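Local structure of p800 reaction center core protein (Heliobacterium modesticaldum, 5V8K) at residues E312-F317 with V400-V405; A319-G324 with T392-W397; I335-T340 with G465-V470. The protein forms the homodimeric core of a photosynthetic reaction center, binding bacteriochlorophyll g pigments among its transmembrane helices and supplying ligands to a 4Fe-4S cluster. One frame throughout, in Å; residues are numbered along the deposited sequence.

Helix 311-344 runs through all three contacts. Contacts 1 and 2 pair it with helix 376-401, their centres about 11 Å apart, and meet where Phe317 packs on Trp397; contact 2 is nested inside the chain loop closed by contact 1. Contact 3, with its centre about 37 Å from that of contact 1, joins the helix to the loop 465-470. All are buried and all also reach the second subunit, though some residues of contact 1 are partly exposed. Contact 2 is wholly apolar between its segments, contact 1 adds a glutamine amide to an aromatic cluster where helix 376-401 ends, and contact 3 relies on polar groups beside a magnesium-binding histidine.

Contact 1: E312-F317 with V400-V405; sequences EFQKKF and VFFSKV. With GBF (Bacteriochlorophyll g), chain T.
An aromatic cluster of Phe313, Phe317 and Phe401, beside a bacteriochlorophyll g, joins the start of helix 311-344 to the end of helix 376-401. Phe401 takes part in two T-shaped pairs. Phe313 points its edge at one face of the Phe401 ring, with CE1 of Phe313 over the ring centre, 3.9 Å from CE2 of Phe401 and the planes at 77°. Val400 CG1 covers the opposite face. The edge of Phe401 in turn faces Phe317, CE2 of Phe401 standing 4.3 Å from CE2 of Phe317, toward the rim of that ring. CZ of Phe401 also touches the pigment, 3.8 Å from its O1A. One residue on from Phe313, the Gln314 chain, extended beyond CG, carries its amide past the Phe402 ring to two carbonyls. NE2 of Gln314 donates to both, Phe401 O at 2.8 Å and Val405 O at 3.0 Å; each bond is bent, and the second reaches its carbonyl from above the plane. The other end of the amide, OE1, is hydrogen-bonded to His311, which would fix the amide's rotation. The single NH2 group thus ties together the chain on both sides of the turn where Phe402 leaves helical geometry. Gln314 CB lies 3.7 Å from CE1 of Phe402. Helix 258-291 packs against Val400, helix 407-411 touches Gln314 and Phe402 through Pro407, and Trp555 of the second subunit makes a cation-pi contact with Lys315.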
# COMPACT_ATOMS: atom_id res chain seq x y z
N GLU A 312 6.80 -33.48 -14.16
CA GLU A 312 6.68 -32.94 -15.50
C GLU A 312 5.26 -32.45 -15.78
O GLU A 312 5.07 -31.41 -16.41
CB GLU A 312 7.14 -33.96 -16.53
CG GLU A 312 8.12 -33.37 -17.60
CD GLU A 312 9.48 -32.82 -17.03
OE1 GLU A 312 9.84 -33.12 -15.85
OE2 GLU A 312 10.21 -32.10 -17.78
N PHE A 313 4.24 -33.17 -15.31
CA PHE A 313 2.88 -32.66 -15.44
C PHE A 313 2.72 -31.32 -14.71
O PHE A 313 2.15 -30.38 -15.25
CB PHE A 313 1.85 -33.66 -14.91
CG PHE A 313 0.48 -33.08 -14.81
CD1 PHE A 313 0.11 -32.39 -13.66
CD2 PHE A 313 -0.41 -33.15 -15.87
CE1 PHE A 313 -1.15 -31.79 -13.55
CE2 PHE A 313 -1.67 -32.55 -15.77
CZ PHE A 313 -2.04 -31.88 -14.61
N GLN A 314 3.26 -31.22 -13.50
CA GLN A 314 3.14 -30.00 -12.71
C GLN A 314 3.71 -28.78 -13.41
O GLN A 314 3.10 -27.69 -13.40
CB GLN A 314 3.83 -30.22 -11.37
CG GLN A 314 3.08 -31.18 -10.48
CD GLN A 314 3.89 -31.56 -9.27
OE1 GLN A 314 5.13 -31.70 -9.34
NE2 GLN A 314 3.21 -31.73 -8.15
N LYS A 315 4.90 -28.92 -14.00
CA LYS A 315 5.53 -27.78 -14.67
C LYS A 315 4.80 -27.43 -15.96
O LYS A 315 4.57 -26.25 -16.24
CB LYS A 315 7.00 -28.06 -14.95
CG LYS A 315 7.84 -28.35 -13.73
CD LYS A 315 9.30 -28.18 -14.03
CE LYS A 315 10.18 -29.13 -13.29
NZ LYS A 315 10.32 -30.42 -14.01
N LYS A 316 4.46 -28.43 -16.78
CA LYS A 316 3.76 -28.16 -18.03
C LYS A 316 2.42 -27.48 -17.76
O LYS A 316 2.06 -26.50 -18.42
CB LYS A 316 3.52 -29.45 -18.81
CG LYS A 316 4.75 -30.23 -19.18
CD LYS A 316 4.44 -31.19 -20.31
CE LYS A 316 5.55 -32.22 -20.51
NZ LYS A 316 5.04 -33.35 -21.39
N PHE A 317 1.67 -28.02 -16.81
CA PHE A 317 0.35 -27.49 -16.52
C PHE A 317 0.44 -26.10 -15.91
O PHE A 317 -0.25 -25.17 -16.35
CB PHE A 317 -0.40 -28.43 -15.59
CG PHE A 317 -1.79 -28.03 -15.37
CD1 PHE A 317 -2.79 -28.42 -16.23
CD2 PHE A 317 -2.11 -27.21 -14.31
CE1 PHE A 317 -4.11 -28.01 -16.01
CE2 PHE A 317 -3.41 -26.79 -14.11
CZ PHE A 317 -4.40 -27.20 -14.96
N VAL A 400 -4.13 -27.27 -5.73
CA VAL A 400 -4.63 -28.56 -6.20
C VAL A 400 -3.49 -29.56 -6.38
O VAL A 400 -3.62 -30.72 -5.99
CB VAL A 400 -5.41 -28.36 -7.51
CG1 VAL A 400 -5.82 -29.72 -8.09
CG2 VAL A 400 -6.63 -27.48 -7.26
N PHE A 401 -2.37 -29.15 -7.00
CA PHE A 401 -1.37 -30.10 -7.50
C PHE A 401 0.02 -30.00 -6.86
O PHE A 401 0.82 -30.93 -7.04
CB PHE A 401 -1.21 -29.95 -9.02
CG PHE A 401 -2.38 -30.47 -9.81
CD1 PHE A 401 -2.85 -31.77 -9.63
CD2 PHE A 401 -3.00 -29.67 -10.74
CE1 PHE A 401 -3.93 -32.26 -10.37
CE2 PHE A 401 -4.08 -30.14 -11.49
CZ PHE A 401 -4.56 -31.44 -11.29
N PHE A 402 0.32 -28.93 -6.12
CA PHE A 402 1.63 -28.75 -5.50
C PHE A 402 1.64 -28.92 -3.98
O PHE A 402 2.66 -28.61 -3.35
CB PHE A 402 2.17 -27.35 -5.83
CG PHE A 402 2.67 -27.17 -7.24
CD1 PHE A 402 1.88 -27.49 -8.34
CD2 PHE A 402 3.91 -26.59 -7.47
CE1 PHE A 402 2.34 -27.29 -9.62
CE2 PHE A 402 4.36 -26.37 -8.76
CZ PHE A 402 3.57 -26.72 -9.83
N SER A 403 0.55 -29.35 -3.36
CA SER A 403 0.44 -29.23 -1.91
C SER A 403 0.97 -30.44 -1.15
O SER A 403 1.16 -30.36 0.06
CB SER A 403 -1.02 -28.96 -1.53
OG SER A 403 -1.34 -27.60 -1.83
N LYS A 404 1.30 -31.52 -1.84
CA LYS A 404 1.97 -32.66 -1.24
C LYS A 404 3.45 -32.71 -1.65
O LYS A 404 4.34 -32.69 -0.80
CB LYS A 404 1.25 -33.93 -1.65
CG LYS A 404 1.88 -35.21 -1.12
CD LYS A 404 1.66 -35.35 0.36
CE LYS A 404 1.85 -36.81 0.77
NZ LYS A 404 1.54 -36.97 2.20
N VAL A 405 3.72 -32.82 -2.95
CA VAL A 405 5.08 -32.71 -3.45
C VAL A 405 5.08 -31.78 -4.65
O VAL A 405 4.05 -31.50 -5.27
CB VAL A 405 5.70 -34.09 -3.82
CG1 VAL A 405 5.73 -35.01 -2.61
CG2 VAL A 405 4.93 -34.75 -4.93
MG GBF T . -13.28 -27.21 -10.28
CHA GBF T . -13.37 -30.51 -9.09
CHB GBF T . -10.16 -26.97 -9.21
CHC GBF T . -13.27 -24.29 -12.04
CHD GBF T . -16.67 -27.77 -11.44
NA GBF T . -12.04 -28.45 -9.37
C1A GBF T . -12.11 -29.72 -8.96
C2A GBF T . -10.88 -30.43 -8.52
C3A GBF T . -10.13 -29.16 -8.11
C4A GBF T . -10.82 -28.13 -8.95
CMA GBF T . -10.26 -28.81 -6.63
CAA GBF T . -10.26 -31.30 -9.63
CBA GBF T . -9.67 -30.51 -10.79
CGA GBF T . -9.01 -31.47 -11.76
O1A GBF T . -8.22 -32.31 -11.35
O2A GBF T . -8.86 -30.98 -13.12
NB GBF T . -11.80 -25.87 -10.74
C1B GBF T . -10.62 -25.85 -10.08
C2B GBF T . -9.92 -24.74 -10.50
C3B GBF T . -10.78 -24.00 -11.29
C4B GBF T . -12.02 -24.69 -11.33
CMB GBF T . -8.49 -24.41 -10.15
CAB GBF T . -10.31 -22.77 -11.93
CBB GBF T . -10.85 -22.11 -12.94
NC GBF T . -14.66 -26.28 -11.47
C1C GBF T . -14.51 -25.10 -12.06
C2C GBF T . -15.58 -24.37 -12.79
C3C GBF T . -16.46 -25.51 -12.58
C4C GBF T . -15.95 -26.55 -11.81
CMC GBF T . -16.05 -23.17 -11.93
CAC GBF T . -17.84 -25.50 -13.12
CBC GBF T . -18.33 -24.34 -13.95
ND GBF T . -14.70 -28.64 -10.35
C1D GBF T . -15.96 -28.84 -10.72
C2D GBF T . -16.73 -30.23 -10.40
C3D GBF T . -15.57 -30.73 -9.79
C4D GBF T . -14.43 -29.87 -9.73
CMD GBF T . -18.08 -30.78 -10.66
CAD GBF T . -15.15 -32.03 -9.24
OBD GBF T . -15.81 -33.07 -8.88
CBD GBF T . -13.77 -31.87 -8.66
CGD GBF T . -13.72 -31.91 -7.16
O1D GBF T . -13.85 -30.92 -6.46
O2D GBF T . -13.53 -33.15 -6.46
CED GBF T . -14.38 -33.35 -5.33
C1 GBF T . -7.89 -31.48 -14.04
C2 GBF T . -7.59 -30.34 -14.98
C3 GBF T . -8.41 -30.01 -15.99
C4 GBF T . -9.68 -30.77 -16.25
C5 GBF T . -8.06 -28.84 -16.88

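Contact 2: A319-G324 with T392-W397; sequences ALIMFG and TMVPMW. With GBF (Bacteriochlorophyll g), chain T.
Ile321 packs against Val394 and Trp397 where two predicted transmembrane helices run antiparallel, their local axes 9.1 Å apart at 166°. The Ile321 side chain leaves its helix toward the other and forks at CB. CG2, anti to the backbone N, slides past Val394, 3.6 Å from CG2 of that valine, and reaches CB of Met393 as well. CG1, on the other branch, meets CD1 of Trp397 at 3.8 Å, and the terminal CD1 of Ile321 stays near both CD1 and NE1 of the indole, the two side chains crossing at about a right angle. Next to it, Met322 CG touches CG2 of Val394. Pro395, whose N lacks a helical bond, kinks helix 376-401 here; its ring packs on helix 437-447. Trp397 holds the methyl CMB of bacteriochlorophyll g over the centre of its indole face, 3.2 Å from CE2 of Trp397. An alanine in place of Trp397 would probably open a gap beneath this methyl and leave the tip of Ile321 without its indole partner. The indole is also tied within its own helix: NE1 of Trp397 makes a weak hydrogen bond of 3.5 Å to SD of Met393, and that sulfur lies 3.4 Å from CBB of the same pigment.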
# COMPACT_ATOMS: atom_id res chain seq x y z
N ALA A 319 2.89 -24.02 -16.16
CA ALA A 319 3.42 -23.10 -17.16
C ALA A 319 2.34 -22.66 -18.12
O ALA A 319 2.37 -21.54 -18.64
CB ALA A 319 4.59 -23.75 -17.94
N LEU A 320 1.42 -23.55 -18.46
CA LEU A 320 0.36 -23.16 -19.35
C LEU A 320 -0.54 -22.08 -18.72
O LEU A 320 -0.92 -21.12 -19.38
CB LEU A 320 -0.43 -24.39 -19.75
CG LEU A 320 -1.61 -24.08 -20.68
CD1 LEU A 320 -1.08 -23.50 -21.99
CD2 LEU A 320 -2.39 -25.34 -20.97
N ILE A 321 -0.84 -22.21 -17.42
CA ILE A 321 -1.60 -21.20 -16.68
C ILE A 321 -0.87 -19.86 -16.69
O ILE A 321 -1.49 -18.80 -16.87
CB ILE A 321 -1.86 -21.69 -15.25
CG1 ILE A 321 -2.76 -22.94 -15.26
CG2 ILE A 321 -2.47 -20.60 -14.41
CD1 ILE A 321 -4.03 -22.84 -16.14
N MET A 322 0.45 -19.88 -16.45
CA MET A 322 1.21 -18.64 -16.38
C MET A 322 1.26 -17.95 -17.74
O MET A 322 1.20 -16.72 -17.83
CB MET A 322 2.63 -18.92 -15.88
CG MET A 322 2.73 -19.23 -14.39
SD MET A 322 4.46 -19.63 -13.98
CE MET A 322 4.36 -20.11 -12.26
N PHE A 323 1.38 -18.72 -18.81
CA PHE A 323 1.29 -18.13 -20.14
C PHE A 323 -0.08 -17.50 -20.36
O PHE A 323 -0.19 -16.40 -20.91
CB PHE A 323 1.59 -19.21 -21.18
CG PHE A 323 1.48 -18.72 -22.59
CD1 PHE A 323 2.43 -17.86 -23.12
CD2 PHE A 323 0.43 -19.10 -23.40
CE1 PHE A 323 2.33 -17.40 -24.42
CE2 PHE A 323 0.33 -18.62 -24.71
CZ PHE A 323 1.27 -17.78 -25.21
N GLY A 324 -1.14 -18.19 -19.95
CA GLY A 324 -2.49 -17.68 -20.08
C GLY A 324 -2.72 -16.40 -19.30
O GLY A 324 -3.63 -15.64 -19.64
N THR A 392 -4.85 -15.25 -11.06
CA THR A 392 -5.44 -15.83 -9.86
C THR A 392 -5.37 -17.35 -9.87
O THR A 392 -5.16 -17.98 -8.83
CB THR A 392 -6.90 -15.35 -9.71
OG1 THR A 392 -6.92 -13.92 -9.62
CG2 THR A 392 -7.49 -15.90 -8.45
N MET A 393 -5.55 -17.97 -11.03
CA MET A 393 -5.51 -19.42 -11.10
C MET A 393 -4.12 -20.01 -10.80
O MET A 393 -4.02 -21.22 -10.54
CB MET A 393 -5.95 -19.92 -12.49
CG MET A 393 -7.45 -19.91 -12.77
SD MET A 393 -7.86 -20.96 -14.19
CE MET A 393 -7.16 -19.98 -15.52
N VAL A 394 -3.05 -19.20 -10.83
CA VAL A 394 -1.70 -19.74 -10.57
C VAL A 394 -1.65 -20.29 -9.14
O VAL A 394 -1.35 -21.47 -8.97
CB VAL A 394 -0.59 -18.70 -10.85
CG1 VAL A 394 0.76 -19.15 -10.31
CG2 VAL A 394 -0.47 -18.45 -12.37
N PRO A 395 -1.95 -19.50 -8.10
CA PRO A 395 -2.02 -20.11 -6.76
C PRO A 395 -3.12 -21.17 -6.63
O PRO A 395 -2.94 -22.13 -5.87
CB PRO A 395 -2.27 -18.92 -5.81
CG PRO A 395 -2.70 -17.78 -6.67
CD PRO A 395 -2.11 -18.04 -8.07
N MET A 396 -4.21 -21.06 -7.38
CA MET A 396 -5.30 -22.04 -7.28
C MET A 396 -4.85 -23.42 -7.75
O MET A 396 -5.15 -24.44 -7.11
CB MET A 396 -6.52 -21.58 -8.06
CG MET A 396 -7.11 -20.28 -7.54
SD MET A 396 -8.53 -19.68 -8.48
CE MET A 396 -9.66 -20.93 -8.00
N TRP A 397 -4.17 -23.49 -8.89
CA TRP A 397 -3.74 -24.79 -9.37
C TRP A 397 -2.56 -25.34 -8.57
O TRP A 397 -2.39 -26.56 -8.50
CB TRP A 397 -3.43 -24.77 -10.86
CG TRP A 397 -4.69 -24.67 -11.68
CD1 TRP A 397 -5.12 -23.59 -12.40
CD2 TRP A 397 -5.69 -25.69 -11.86
NE1 TRP A 397 -6.29 -23.87 -13.02
CE2 TRP A 397 -6.67 -25.16 -12.72
CE3 TRP A 397 -5.85 -27.00 -11.39
CZ2 TRP A 397 -7.82 -25.87 -13.09
CZ3 TRP A 397 -6.99 -27.72 -11.79
CH2 TRP A 397 -7.96 -27.14 -12.62
MG GBF T . -13.28 -27.21 -10.28
CHA GBF T . -13.37 -30.51 -9.09
CHB GBF T . -10.16 -26.97 -9.21
CHC GBF T . -13.27 -24.29 -12.04
CHD GBF T . -16.67 -27.77 -11.44
NA GBF T . -12.04 -28.45 -9.37
C1A GBF T . -12.11 -29.72 -8.96
C2A GBF T . -10.88 -30.43 -8.52
C3A GBF T . -10.13 -29.16 -8.11
C4A GBF T . -10.82 -28.13 -8.95
CMA GBF T . -10.26 -28.81 -6.63
CAA GBF T . -10.26 -31.30 -9.63
CBA GBF T . -9.67 -30.51 -10.79
CGA GBF T . -9.01 -31.47 -11.76
O1A GBF T . -8.22 -32.31 -11.35
O2A GBF T . -8.86 -30.98 -13.12
NB GBF T . -11.80 -25.87 -10.74
C1B GBF T . -10.62 -25.85 -10.08
C2B GBF T . -9.92 -24.74 -10.50
C3B GBF T . -10.78 -24.00 -11.29
C4B GBF T . -12.02 -24.69 -11.33
CMB GBF T . -8.49 -24.41 -10.15
CAB GBF T . -10.31 -22.77 -11.93
CBB GBF T . -10.85 -22.11 -12.94
NC GBF T . -14.66 -26.28 -11.47
C1C GBF T . -14.51 -25.10 -12.06
C2C GBF T . -15.58 -24.37 -12.79
C3C GBF T . -16.46 -25.51 -12.58
C4C GBF T . -15.95 -26.55 -11.81
CMC GBF T . -16.05 -23.17 -11.93
CAC GBF T . -17.84 -25.50 -13.12
CBC GBF T . -18.33 -24.34 -13.95
ND GBF T . -14.70 -28.64 -10.35
C1D GBF T . -15.96 -28.84 -10.72
C2D GBF T . -16.73 -30.23 -10.40
C3D GBF T . -15.57 -30.73 -9.79
C4D GBF T . -14.43 -29.87 -9.73
CMD GBF T . -18.08 -30.78 -10.66
CAD GBF T . -15.15 -32.03 -9.24
OBD GBF T . -15.81 -33.07 -8.88
CBD GBF T . -13.77 -31.87 -8.66
CGD GBF T . -13.72 -31.91 -7.16
O1D GBF T . -13.85 -30.92 -6.46
O2D GBF T . -13.53 -33.15 -6.46
CED GBF T . -14.38 -33.35 -5.33
C1 GBF T . -7.89 -31.48 -14.04
C2 GBF T . -7.59 -30.34 -14.98
C3 GBF T . -8.41 -30.01 -15.99
C4 GBF T . -9.68 -30.77 -16.25
C5 GBF T . -8.06 -28.84 -16.88

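Contact 3: I335-T340 with G465-V470; sequences IATHNT and GSFVAV. With GBF (Bacteriochlorophyll g), chain X.
The Phe467 ring carries the carbonyl O of Ala336 over one face, toward the rim, while CB of Ala336 lies 3.8 Å from CE1 of Phe467. Thr337 OG1 and Thr340 OG1 approach the same ring obliquely, the former 3.6 Å from CE2 of Phe467 and hydrogen-bonded to Tyr333 O. On another side of the helix, the His338 imidazole has Asn339 OD1 and the pigment's CHA at its edge, in plane, and its ND1 binds the magnesium of bacteriochlorophyll g at 2.5 Å. The amide of Asn339 is the third flat group: Gly465 O lies in its plane, accepting from ND2 of Asn339 at 3.0 Å with an N-H...O angle of 159°. Thr340 joins helix to loop through one hydroxyl. With OG1 beside the backbone N (chi1 -67°), it donates to Ala336 O one turn back and accepts from Phe467 N at 2.8 Å in a nearly straight bond of 166°. Ala336 O therefore receives two donors, Thr340 OG1 and Thr340 N, from opposite faces of its plane. Ser466 OG, 3.5 Å from CA of Thr340, is hydrogen-bonded to Asp343 and also takes a weak bond from Val468 N. Leu526 of the second subunit packs on Thr340. The irregular loop is thus secured by directional bonds: the Thr340 hydroxyl links Phe467 N to Ala336 O, while the Asn339 amide bridges Gly465 O and Ile359 N. Thr357 N bonds the pigment, and the bond from His338 NE2 to Thr357 O is likely to limit rotation of the imidazole and so keep ND1 on the magnesium.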
# COMPACT_ATOMS: atom_id res chain seq x y z
N ILE A 335 -0.46 -2.03 -23.65
CA ILE A 335 -1.18 -1.05 -24.45
C ILE A 335 -1.64 0.12 -23.59
O ILE A 335 -1.50 1.30 -23.98
CB ILE A 335 -2.38 -1.69 -25.17
CG1 ILE A 335 -1.90 -2.52 -26.36
CG2 ILE A 335 -3.34 -0.61 -25.71
CD1 ILE A 335 -3.01 -3.37 -26.94
N ALA A 336 -2.23 -0.17 -22.42
CA ALA A 336 -2.82 0.90 -21.63
C ALA A 336 -1.74 1.79 -21.05
O ALA A 336 -1.99 2.97 -20.81
CB ALA A 336 -3.70 0.34 -20.50
N THR A 337 -0.53 1.24 -20.84
CA THR A 337 0.59 2.05 -20.36
C THR A 337 1.09 2.97 -21.47
O THR A 337 1.37 4.14 -21.22
CB THR A 337 1.75 1.19 -19.85
OG1 THR A 337 1.29 0.40 -18.76
CG2 THR A 337 2.89 2.03 -19.31
N HIS A 338 1.20 2.47 -22.71
CA HIS A 338 1.60 3.34 -23.81
C HIS A 338 0.60 4.47 -23.97
O HIS A 338 0.97 5.64 -23.97
CB HIS A 338 1.71 2.56 -25.12
CG HIS A 338 1.63 3.43 -26.34
ND1 HIS A 338 2.72 3.72 -27.12
CD2 HIS A 338 0.58 4.06 -26.92
CE1 HIS A 338 2.35 4.50 -28.13
NE2 HIS A 338 1.06 4.72 -28.02
N ASN A 339 -0.69 4.12 -24.06
CA ASN A 339 -1.75 5.12 -24.15
C ASN A 339 -1.75 6.09 -22.98
O ASN A 339 -2.10 7.27 -23.16
CB ASN A 339 -3.09 4.43 -24.24
CG ASN A 339 -3.35 3.87 -25.59
OD1 ASN A 339 -2.59 4.13 -26.51
ND2 ASN A 339 -4.42 3.08 -25.72
N THR A 340 -1.41 5.62 -21.78
CA THR A 340 -1.35 6.49 -20.61
C THR A 340 -0.27 7.54 -20.77
O THR A 340 -0.49 8.72 -20.51
CB THR A 340 -1.10 5.66 -19.34
OG1 THR A 340 -2.21 4.81 -19.07
CG2 THR A 340 -0.87 6.51 -18.09
N GLY A 465 -9.08 2.31 -21.99
CA GLY A 465 -7.98 2.41 -22.93
C GLY A 465 -6.72 3.01 -22.36
O GLY A 465 -5.67 2.92 -23.01
N SER A 466 -6.78 3.54 -21.14
CA SER A 466 -5.75 4.39 -20.58
C SER A 466 -5.97 4.41 -19.07
O SER A 466 -7.09 4.20 -18.61
CB SER A 466 -5.80 5.81 -21.19
OG SER A 466 -4.87 6.68 -20.57
N PHE A 467 -4.91 4.68 -18.30
CA PHE A 467 -5.07 4.81 -16.86
C PHE A 467 -5.52 6.23 -16.47
O PHE A 467 -6.00 6.42 -15.34
CB PHE A 467 -3.77 4.45 -16.10
CG PHE A 467 -3.25 3.07 -16.36
CD1 PHE A 467 -4.10 2.00 -16.49
CD2 PHE A 467 -1.88 2.85 -16.50
CE1 PHE A 467 -3.62 0.73 -16.73
CE2 PHE A 467 -1.38 1.60 -16.74
CZ PHE A 467 -2.26 0.53 -16.86
N VAL A 468 -5.36 7.21 -17.35
CA VAL A 468 -5.79 8.58 -17.09
C VAL A 468 -6.85 8.99 -18.09
O VAL A 468 -7.21 8.20 -18.98
CB VAL A 468 -4.61 9.57 -17.13
CG1 VAL A 468 -3.62 9.22 -16.04
CG2 VAL A 468 -3.93 9.53 -18.45
N ALA A 469 -7.38 10.21 -17.95
CA ALA A 469 -8.37 10.74 -18.88
C ALA A 469 -7.78 10.95 -20.26
O ALA A 469 -6.62 11.36 -20.40
CB ALA A 469 -8.97 12.07 -18.38
N VAL A 470 -8.60 10.67 -21.27
CA VAL A 470 -8.25 10.87 -22.67
C VAL A 470 -7.91 12.33 -22.92
O VAL A 470 -8.70 13.23 -22.59
CB VAL A 470 -9.41 10.43 -23.56
CG1 VAL A 470 -9.09 10.69 -25.00
CG2 VAL A 470 -9.76 8.97 -23.36
MG GBF X . 4.77 2.38 -27.37
CHA GBF X . 5.54 4.61 -29.95
CHB GBF X . 3.33 0.41 -29.60
CHC GBF X . 4.71 0.06 -24.85
CHD GBF X . 6.78 4.49 -25.25
NA GBF X . 4.58 2.44 -29.36
C1A GBF X . 4.84 3.35 -30.29
C2A GBF X . 4.43 3.15 -31.73
C3A GBF X . 3.49 1.98 -31.51
C4A GBF X . 3.82 1.59 -30.07
CMA GBF X . 2.02 2.39 -31.68
CAA GBF X . 5.51 2.82 -32.80
CBA GBF X . 6.50 1.79 -32.29
CGA GBF X . 7.55 1.46 -33.34
O1A GBF X . 7.58 2.03 -34.42
O2A GBF X . 8.59 0.49 -33.00
NB GBF X . 4.04 0.49 -27.25
C1B GBF X . 3.46 -0.18 -28.25
C2B GBF X . 3.03 -1.42 -27.74
C3B GBF X . 3.44 -1.51 -26.42
C4B GBF X . 4.11 -0.30 -26.16
CMB GBF X . 2.25 -2.45 -28.51
CAB GBF X . 3.20 -2.63 -25.48
CBB GBF X . 2.43 -3.71 -25.62
NC GBF X . 5.55 2.33 -25.49
C1C GBF X . 5.44 1.33 -24.62
C2C GBF X . 5.99 1.34 -23.24
C3C GBF X . 6.57 2.66 -23.54
C4C GBF X . 6.27 3.20 -24.77
CMC GBF X . 4.79 1.43 -22.27
CAC GBF X . 7.37 3.45 -22.57
CBC GBF X . 7.68 2.90 -21.20
ND GBF X . 5.96 4.00 -27.46
C1D GBF X . 6.57 4.86 -26.67
C2D GBF X . 7.07 6.30 -27.20
C3D GBF X . 6.59 5.98 -28.45
C4D GBF X . 5.98 4.72 -28.64
CMD GBF X . 7.77 7.51 -26.64
CAD GBF X . 6.76 6.61 -29.79
OBD GBF X . 6.96 7.82 -30.14
CBD GBF X . 6.04 5.75 -30.77
CGD GBF X . 4.91 6.45 -31.45
O1D GBF X . 3.83 6.67 -30.92
O2D GBF X . 5.07 6.85 -32.81
CED GBF X . 4.14 7.79 -33.33